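Local structure of alpha-rhamnosidase (Dictyoglomus thermophilum, 6I60) at residues P293-S298 with G302-G307. The protein probably hydrolyses terminal non-reducing alpha-L-rhamnose residues in alpha-L-rhamnosides. Sequence-based numbering, arbitrary orientation.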
ATOM      1  N   PRO A 293     -25.777 -21.021   3.686  1.00 67.03           N
ATOM      2  CA  PRO A 293     -25.473 -21.491   2.327  1.00 63.38           C
ATOM      3  C   PRO A 293     -23.991 -21.728   2.081  1.00 62.83           C
ATOM      4  O   PRO A 293     -23.643 -22.652   1.338  1.00 67.72           O
ATOM      5  CB  PRO A 293     -26.022 -20.366   1.439  1.00 61.68           C
ATOM      6  CG  PRO A 293     -26.009 -19.154   2.312  1.00 60.96           C
ATOM      7  CD  PRO A 293     -26.279 -19.636   3.705  1.00 64.57           C
ATOM      8  N   ILE A 294     -23.109 -20.933   2.679  1.00 55.44           N
ATOM      9  CA  ILE A 294     -21.679 -21.054   2.416  1.00 56.61           C
ATOM     10  C   ILE A 294     -21.121 -22.238   3.192  1.00 62.17           C
ATOM     11  O   ILE A 294     -21.285 -22.332   4.415  1.00 61.22           O
ATOM     12  CB  ILE A 294     -20.943 -19.755   2.782  1.00 54.79           C
ATOM     13  CG1 ILE A 294     -21.414 -18.606   1.891  1.00 59.29           C
ATOM     14  CG2 ILE A 294     -19.442 -19.938   2.640  1.00 55.36           C
ATOM     15  CD1 ILE A 294     -22.169 -17.533   2.632  1.00 60.51           C
ATOM     16  N   THR A 295     -20.457 -23.150   2.481  1.00 66.28           N
ATOM     17  CA  THR A 295     -19.785 -24.275   3.120  1.00 63.53           C
ATOM     18  C   THR A 295     -18.312 -23.948   3.324  1.00 59.93           C
ATOM     19  O   THR A 295     -17.961 -23.176   4.222  1.00 58.96           O
ATOM     20  CB  THR A 295     -19.936 -25.553   2.291  1.00 60.43           C
ATOM     21  OG1 THR A 295     -19.230 -25.412   1.052  1.00 59.16           O
ATOM     22  CG2 THR A 295     -21.406 -25.831   2.004  1.00 67.41           C
ATOM     23  N   LEU A 296     -17.444 -24.521   2.494  1.00 56.70           N
ATOM     24  CA  LEU A 296     -16.018 -24.258   2.597  1.00 58.82           C
ATOM     25  C   LEU A 296     -15.684 -22.886   2.028  1.00 64.68           C
ATOM     26  O   LEU A 296     -16.256 -22.455   1.023  1.00 67.55           O
ATOM     27  CB  LEU A 296     -15.223 -25.336   1.860  1.00 61.60           C
ATOM     28  CG  LEU A 296     -15.487 -26.778   2.292  1.00 62.08           C
ATOM     29  CD1 LEU A 296     -14.696 -27.744   1.423  1.00 62.69           C
ATOM     30  CD2 LEU A 296     -15.140 -26.962   3.756  1.00 63.02           C
ATOM     31  N   ASN A 297     -14.751 -22.196   2.682  1.00 63.86           N
ATOM     32  CA  ASN A 297     -14.296 -20.892   2.220  1.00 59.07           C
ATOM     33  C   ASN A 297     -12.815 -20.751   2.540  1.00 59.52           C
ATOM     34  O   ASN A 297     -12.397 -21.000   3.674  1.00 60.94           O
ATOM     35  CB  ASN A 297     -15.106 -19.757   2.860  1.00 58.87           C
ATOM     36  CG  ASN A 297     -14.976 -19.719   4.373  1.00 59.91           C
ATOM     37  OD1 ASN A 297     -14.303 -18.850   4.927  1.00 63.54           O
ATOM     38  ND2 ASN A 297     -15.627 -20.659   5.048  1.00 54.64           N
ATOM     39  N   SER A 298     -12.029 -20.365   1.538  1.00 56.42           N
ATOM     40  CA  SER A 298     -10.590 -20.228   1.702  1.00 56.47           C
ATOM     41  C   SER A 298     -10.084 -19.168   0.738  1.00 55.03           C
ATOM     42  O   SER A 298     -10.560 -19.075  -0.396  1.00 59.39           O
ATOM     43  CB  SER A 298      -9.869 -21.557   1.453  1.00 56.00           C
ATOM     44  OG  SER A 298      -8.540 -21.515   1.945  1.00 68.76           O
ATOM     45  N   GLY A 302     -11.039 -20.696  -2.724  1.00 54.68           N
ATOM     46  CA  GLY A 302     -12.339 -20.201  -3.125  1.00 47.84           C
ATOM     47  C   GLY A 302     -13.416 -20.463  -2.094  1.00 51.65           C
ATOM     48  O   GLY A 302     -13.161 -20.803  -0.934  1.00 61.08           O
ATOM     49  N   GLU A 303     -14.659 -20.299  -2.545  1.00 47.27           N
ATOM     50  CA  GLU A 303     -15.824 -20.401  -1.680  1.00 56.07           C
ATOM     51  C   GLU A 303     -16.923 -21.164  -2.404  1.00 60.02           C
ATOM     52  O   GLU A 303     -17.079 -21.038  -3.621  1.00 62.30           O
ATOM     53  CB  GLU A 303     -16.318 -19.005  -1.255  1.00 47.67           C
ATOM     54  CG  GLU A 303     -17.822 -18.879  -1.043  1.00 50.54           C
ATOM     55  CD  GLU A 303     -18.323 -17.455  -1.225  1.00 61.84           C
ATOM     56  OE1 GLU A 303     -17.699 -16.529  -0.665  1.00 55.72           O
ATOM     57  OE2 GLU A 303     -19.340 -17.259  -1.928  1.00 69.67           O
ATOM     58  N   ILE A 304     -17.675 -21.965  -1.649  1.00 57.99           N
ATOM     59  CA  ILE A 304     -18.806 -22.724  -2.169  1.00 55.84           C
ATOM     60  C   ILE A 304     -20.081 -22.175  -1.545  1.00 56.39           C
ATOM     61  O   ILE A 304     -20.179 -22.065  -0.317  1.00 52.40           O
ATOM     62  CB  ILE A 304     -18.652 -24.226  -1.881  1.00 52.70           C
ATOM     63  CG1 ILE A 304     -17.404 -24.776  -2.573  1.00 56.34           C
ATOM     64  CG2 ILE A 304     -19.889 -24.985  -2.322  1.00 52.49           C
ATOM     65  CD1 ILE A 304     -16.678 -25.817  -1.761  1.00 60.83           C
ATOM     66  N   TYR A 305     -21.055 -21.833  -2.388  1.00 55.10           N
ATOM     67  CA  TYR A 305     -22.326 -21.258  -1.955  1.00 52.33           C
ATOM     68  C   TYR A 305     -23.457 -22.154  -2.444  1.00 55.63           C
ATOM     69  O   TYR A 305     -23.748 -22.196  -3.645  1.00 58.39           O
ATOM     70  CB  TYR A 305     -22.487 -19.835  -2.487  1.00 56.39           C
ATOM     71  CG  TYR A 305     -23.639 -19.055  -1.886  1.00 57.62           C
ATOM     72  CD1 TYR A 305     -24.949 -19.276  -2.299  1.00 55.73           C
ATOM     73  CD2 TYR A 305     -23.415 -18.085  -0.918  1.00 51.76           C
ATOM     74  CE1 TYR A 305     -25.999 -18.561  -1.757  1.00 49.82           C
ATOM     75  CE2 TYR A 305     -24.459 -17.365  -0.371  1.00 51.23           C
ATOM     76  CZ  TYR A 305     -25.749 -17.607  -0.795  1.00 55.87           C
ATOM     77  OH  TYR A 305     -26.795 -16.895  -0.252  1.00 58.70           O
ATOM     78  N   ASP A 306     -24.101 -22.860  -1.518  1.00 57.70           N
ATOM     79  CA  ASP A 306     -25.227 -23.737  -1.834  1.00 56.54           C
ATOM     80  C   ASP A 306     -26.513 -22.965  -1.562  1.00 59.59           C
ATOM     81  O   ASP A 306     -26.904 -22.774  -0.408  1.00 58.99           O
ATOM     82  CB  ASP A 306     -25.162 -25.024  -1.020  1.00 58.48           C
ATOM     83  CG  ASP A 306     -26.132 -26.081  -1.520  1.00 62.48           C
ATOM     84  OD1 ASP A 306     -25.832 -27.286  -1.372  1.00 59.52           O
ATOM     85  OD2 ASP A 306     -27.195 -25.706  -2.060  1.00 62.41           O
ATOM     86  N   GLY A 307     -27.173 -22.520  -2.634  1.00 62.16           N
ATOM     87  CA  GLY A 307     -28.395 -21.748  -2.489  1.00 62.09           C
ATOM     88  C   GLY A 307     -29.554 -22.529  -1.907  1.00 63.24           C
ATOM     89  O   GLY A 307     -30.515 -21.923  -1.421  1.00 65.88           O
TER
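One face of the Tyr305 ring, in an antiparallel beta hairpin of strands 288-298 and 302-306 with segment axes at 162°, carries the Pro293 ring: CB of Pro293 stands 3.7 Å from the centroid of the Tyr305 ring and 17° off its normal, a CH-pi contact. Ile294 approaches the same ring obliquely, its CG1 3.5 Å from CD2 of Tyr305. With CG anti to the backbone N (chi1 -169°), the ring is brought alongside Pro293 and toward the neighbouring strand. Five backbone bonds hold the hairpin; the one furthest from its carbonyl plane is Asp306 N to Pro293 O, 2.9 Å, with the donor well above that plane. Pairing slips by one residue between Ile294-Tyr305 and Asn297-Glu303, which defines a beta bulge; Thr295 N and Leu296 O both bond to Ile304 there. Replacing Tyr305 by an alanine would probably leave Pro293 and Ile294 without their aromatic cover and open a gap beside them. The Glu303 carboxylate turns elsewhere, OE1 accepting from the backbone N of Arg430 and Phe431, while strand 414-418 pairs in parallel along the outer edge of 302-306. At the bulge, Ile304 N donates to Leu296 O at 3.1 Å, nearly in line with the carbonyl.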